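Extracellular solute-binding protein family 1 (Pseudothermotoga lettingae, PDB 5CI5) binds a sugar, alpha-D-tagatopyranose, and probably delivers it to an ABC transporter as its extracellular solute-binding component. Local coordinates at residues L207-D210 with D211-A215; D37-W40 with N41-K45. All coordinates share one frame; numbering follows the deposited sequence.

Interaction 1 of 2, residues L207-D210 with D211-A215; sequences LLTD and DYSKA
Thr209 and Asp211 stand side by side and point the same way, and between them they organise a tight reversal of the chain. The carboxylate oxygen Asp211 OD1 is the shared acceptor. Thr209 OG1 donates to Asp211 OD1 at 2.9 Å, arriving nearly along the C-O axis. Ser213 N donates to Asp211 OD1 at 3.0 Å from above the carboxylate plane, closing an Asx turn. Ser213 OG reaches Asp211 OD1 at 2.7 Å from the syn side. Three donors on one oxygen hold the carboxylate in its rotation and would be expected to favour its charged form. With CG between the backbone N and the carbonyl carbon (chi1 69°), the Asp211 carboxylate lies beside the Thr209 hydroxyl and within range of Ser213.

The backbone bonds complete the pattern. Tyr212 N closes a type I beta turn on Thr209 O at 2.8 Å. Thr209 N meets Lys214 O at 2.9 Å and is nearly straight (166°), while the Leu208-Ala215 pair forms a single beta bridge. Lys214 N adds a weak bond to Thr209 OG1 at 3.4 Å, so this hydroxyl is acceptor as well as donor. Asp210 O lies over the centre of one face of the Tyr212 ring. Lys214, bent at its last torsion, hydrogen-bonds through NZ to Ala215 O.

The turn lies in the loop between helices 190-202 and 220-234, and Leu207 N is hydrogen-bonded to Tyr201 OH of the former. Leu208 and Ala215 rest on Val408 of helix 397-413, where Asn409 OD1 accepts from Ala215 N, and Leu207 and Leu208 also touch helix 376-391.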
loop_
_atom_site.group_PDB
_atom_site.type_symbol
_atom_site.label_atom_id
_atom_site.label_comp_id
_atom_site.label_asym_id
_atom_site.label_seq_id
_atom_site.Cartn_x
_atom_site.Cartn_y
_atom_site.Cartn_z
ATOM N N LEU A 207 4.564 -0.195 16.149
ATOM C CA LEU A 207 3.642 0.938 16.149
ATOM C C LEU A 207 2.815 0.994 17.438
ATOM O O LEU A 207 2.888 1.970 18.204
ATOM C CB LEU A 207 2.726 0.867 14.921
ATOM C CG LEU A 207 1.824 2.101 14.725
ATOM C CD1 LEU A 207 2.598 3.323 14.292
ATOM C CD2 LEU A 207 0.735 1.785 13.727
ATOM N N LEU A 208 2.024 -0.050 17.667
ATOM C CA LEU A 208 1.299 -0.229 18.924
ATOM C C LEU A 208 1.794 -1.440 19.676
ATOM O O LEU A 208 2.491 -2.306 19.123
ATOM C CB LEU A 208 -0.200 -0.386 18.650
ATOM C CG LEU A 208 -0.935 0.630 17.771
ATOM C CD1 LEU A 208 -2.448 0.282 17.742
ATOM C CD2 LEU A 208 -0.726 2.054 18.266
ATOM N N THR A 209 1.422 -1.512 20.953
ATOM C CA THR A 209 1.653 -2.718 21.718
ATOM C C THR A 209 0.875 -3.880 21.085
ATOM O O THR A 209 -0.047 -3.672 20.298
ATOM C CB THR A 209 1.250 -2.520 23.204
ATOM O OG1 THR A 209 -0.129 -2.143 23.311
ATOM C CG2 THR A 209 2.114 -1.422 23.831
ATOM N N ASP A 210 1.286 -5.104 21.404
ATOM C CA ASP A 210 0.719 -6.285 20.772
ATOM C C ASP A 210 -0.785 -6.409 20.953
ATOM O O ASP A 210 -1.454 -6.952 20.070
ATOM C CB ASP A 210 1.401 -7.541 21.308
ATOM C CG ASP A 210 2.829 -7.678 20.821
ATOM O OD1 ASP A 210 3.225 -6.919 19.908
ATOM O OD2 ASP A 210 3.552 -8.548 21.348
ATOM N N ASP A 211 -1.319 -5.903 22.066
ATOM C CA ASP A 211 -2.753 -5.966 22.313
ATOM C C ASP A 211 -3.486 -4.699 21.828
ATOM O O ASP A 211 -4.662 -4.502 22.146
ATOM C CB ASP A 211 -3.047 -6.213 23.815
ATOM C CG ASP A 211 -2.681 -5.029 24.722
ATOM O OD1 ASP A 211 -2.243 -3.958 24.248
ATOM O OD2 ASP A 211 -2.850 -5.168 25.952
ATOM N N TYR A 212 -2.783 -3.851 21.066
ATOM C CA TYR A 212 -3.349 -2.615 20.488
ATOM C C TYR A 212 -3.822 -1.561 21.469
ATOM O O TYR A 212 -4.520 -0.632 21.069
ATOM C CB TYR A 212 -4.549 -2.914 19.603
ATOM C CG TYR A 212 -4.359 -4.038 18.665
ATOM C CD1 TYR A 212 -3.264 -4.087 17.816
ATOM C CD2 TYR A 212 -5.290 -5.068 18.608
ATOM C CE1 TYR A 212 -3.090 -5.127 16.942
ATOM C CE2 TYR A 212 -5.123 -6.114 17.735
ATOM C CZ TYR A 212 -4.020 -6.135 16.906
ATOM O OH TYR A 212 -3.855 -7.186 16.040
ATOM N N SER A 213 -3.488 -1.694 22.743
ATOM C CA SER A 213 -4.042 -0.794 23.741
ATOM C C SER A 213 -3.324 0.549 23.843
ATOM O O SER A 213 -3.893 1.533 24.337
ATOM C CB SER A 213 -4.033 -1.482 25.111
ATOM O OG SER A 213 -2.729 -1.677 25.609
ATOM N N LYS A 214 -2.095 0.596 23.329
ATOM C CA LYS A 214 -1.155 1.643 23.657
ATOM C C LYS A 214 -0.190 1.873 22.484
ATOM O O LYS A 214 0.163 0.931 21.779
ATOM C CB LYS A 214 -0.381 1.236 24.930
ATOM C CG LYS A 214 0.708 2.169 25.410
ATOM C CD LYS A 214 1.314 1.664 26.728
ATOM C CE LYS A 214 2.663 2.298 27.043
ATOM N NZ LYS A 214 3.704 1.959 26.011
ATOM N N ALA A 215 0.239 3.113 22.295
ATOM C CA ALA A 215 1.336 3.403 21.380
ATOM C C ALA A 215 2.627 2.780 21.871
ATOM O O ALA A 215 2.907 2.734 23.076
ATOM C CB ALA A 215 1.507 4.900 21.203
#

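Interaction 2 of 2, residues D37-W40 with N41-K45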
loop_
_atom_site.group_PDB
_atom_site.type_symbol
_atom_site.label_atom_id
_atom_site.label_comp_id
_atom_site.label_asym_id
_atom_site.label_seq_id
_atom_site.Cartn_x
_atom_site.Cartn_y
_atom_site.Cartn_z
ATOM N N ASP A 37 -7.132 1.904 -16.387
ATOM C CA ASP A 37 -8.564 2.044 -16.650
ATOM C C ASP A 37 -9.011 1.240 -17.874
ATOM O O ASP A 37 -10.160 0.790 -17.942
ATOM C CB ASP A 37 -8.953 3.525 -16.817
ATOM C CG ASP A 37 -8.173 4.239 -17.916
ATOM O OD1 ASP A 37 -6.969 3.969 -18.109
ATOM O OD2 ASP A 37 -8.783 5.098 -18.581
ATOM N N GLU A 38 -8.097 1.023 -18.808
ATOM C CA GLU A 38 -8.419 0.227 -19.985
ATOM C C GLU A 38 -8.537 -1.236 -19.598
ATOM O O GLU A 38 -9.406 -1.954 -20.100
ATOM C CB GLU A 38 -7.360 0.391 -21.075
ATOM C CG GLU A 38 -7.189 1.814 -21.575
ATOM C CD GLU A 38 -5.911 1.994 -22.381
ATOM O OE1 GLU A 38 -5.660 1.162 -23.279
ATOM O OE2 GLU A 38 -5.154 2.954 -22.109
ATOM N N THR A 39 -7.666 -1.681 -18.694
ATOM C CA THR A 39 -7.736 -3.048 -18.193
ATOM C C THR A 39 -9.028 -3.251 -17.413
ATOM O O THR A 39 -9.725 -4.264 -17.577
ATOM C CB THR A 39 -6.521 -3.380 -17.313
ATOM O OG1 THR A 39 -5.327 -3.160 -18.077
ATOM C CG2 THR A 39 -6.558 -4.832 -16.859
ATOM N N TRP A 40 -9.370 -2.281 -16.575
ATOM C CA TRP A 40 -10.624 -2.368 -15.838
ATOM C C TRP A 40 -11.812 -2.426 -16.784
ATOM O O TRP A 40 -12.720 -3.234 -16.591
ATOM C CB TRP A 40 -10.770 -1.189 -14.879
ATOM C CG TRP A 40 -9.973 -1.400 -13.626
ATOM C CD1 TRP A 40 -8.913 -0.661 -13.190
ATOM C CD2 TRP A 40 -10.174 -2.430 -12.651
ATOM N NE1 TRP A 40 -8.452 -1.172 -12.009
ATOM C CE2 TRP A 40 -9.208 -2.255 -11.655
ATOM C CE3 TRP A 40 -11.084 -3.492 -12.529
ATOM C CZ2 TRP A 40 -9.114 -3.104 -10.546
ATOM C CZ3 TRP A 40 -10.999 -4.314 -11.428
ATOM C CH2 TRP A 40 -10.009 -4.130 -10.462
ATOM N N ASN A 41 -11.814 -1.590 -17.805
ATOM C CA ASN A 41 -12.966 -1.572 -18.709
ATOM C C ASN A 41 -13.145 -2.931 -19.405
ATOM O O ASN A 41 -14.256 -3.470 -19.434
ATOM C CB ASN A 41 -12.831 -0.455 -19.730
ATOM C CG ASN A 41 -14.066 -0.328 -20.611
ATOM O OD1 ASN A 41 -15.160 -0.035 -20.120
ATOM N ND2 ASN A 41 -13.902 -0.565 -21.912
ATOM N N SER A 42 -12.055 -3.506 -19.910
ATOM C CA SER A 42 -12.098 -4.846 -20.493
ATOM C C SER A 42 -12.646 -5.894 -19.527
ATOM O O SER A 42 -13.518 -6.689 -19.868
ATOM C CB SER A 42 -10.706 -5.247 -20.945
ATOM O OG SER A 42 -10.337 -4.463 -22.053
ATOM N N VAL A 43 -12.102 -5.913 -18.319
ATOM C CA VAL A 43 -12.558 -6.852 -17.306
ATOM C C VAL A 43 -14.049 -6.710 -17.000
ATOM O O VAL A 43 -14.752 -7.714 -16.871
ATOM C CB VAL A 43 -11.744 -6.663 -16.002
ATOM C CG1 VAL A 43 -12.350 -7.440 -14.852
ATOM C CG2 VAL A 43 -10.299 -7.099 -16.229
ATOM N N ILE A 44 -14.523 -5.474 -16.856
ATOM C CA ILE A 44 -15.905 -5.233 -16.490
ATOM C C ILE A 44 -16.830 -5.565 -17.668
ATOM O O ILE A 44 -17.926 -6.077 -17.463
ATOM C CB ILE A 44 -16.115 -3.754 -15.996
ATOM C CG1 ILE A 44 -15.332 -3.510 -14.685
ATOM C CG2 ILE A 44 -17.605 -3.445 -15.812
ATOM C CD1 ILE A 44 -15.828 -4.247 -13.504
ATOM N N LYS A 45 -16.392 -5.288 -18.889
ATOM C CA LYS A 45 -17.232 -5.592 -20.043
ATOM C C LYS A 45 -17.448 -7.099 -20.141
ATOM O O LYS A 45 -18.561 -7.540 -20.430
ATOM C CB LYS A 45 -16.629 -5.058 -21.334
ATOM C CG LYS A 45 -16.695 -3.527 -21.510
ATOM C CD LYS A 45 -18.087 -2.914 -21.289
ATOM C CE LYS A 45 -18.061 -1.876 -20.167
ATOM N NZ LYS A 45 -19.399 -1.562 -19.609
HETATM O O HOH W 1 -10.981 -1.570 -22.550
#
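Trp40 and Ile44 meet one helical turn apart, where Ile44 N donates to Trp40 O at 2.9 Å. This is the tightly packed side. Ile44 CG1 lies beside its own backbone N (chi1 -65°), which brings it within 3.2 Å of Trp40 O, and Val43 CG2 comes equally near Thr39 O. The Trp40 indole is buried, its NE1 bonded to Val33 O and its ring meeting those of Trp134 and Trp331.

The opposite character appears around Asn41 and Ser42, both exposed. The carbonyl Glu38 O takes the backbone N of Ser42 at 3.1 Å in a nearly straight bond (173°), and also accepts from a water at 2.9 Å. That water in turn accepts from Asn41 ND2 at 3.2 Å and is bonded to Ser42 OG at 3.0 Å, so a single water ties together three polar groups on the outer surface of the helix.

Helix 37-51 is the crossover of the beta-alpha-beta unit running from strand 25-30 to strand 55-60. Ile44 packs on Val55 and Val57 of the latter strand, whereas Thr39 and Val43 touch Trp331 of helix 325-335.

The two contacts show the same economy of local bonding in different settings: a loop turn in interaction 1, held by side-chain bonds to a carboxylate together with backbone bonds, and a regular helical turn in interaction 2, held by successive backbone bonds. They lie on opposite sides of the chain's centre, with centres 41 Å apart and nearest atoms about 27 Å apart, and do not touch. The bound tagatopyranose is reached by neither: the side chain of Leu207 is about 12 Å from it and that of Trp40 about 11 Å. Neither lines the sugar pocket, which includes Asp85, Trp267 and Arg370, the last immediately preceding the Pro371 that Leu207 and Leu208 touch.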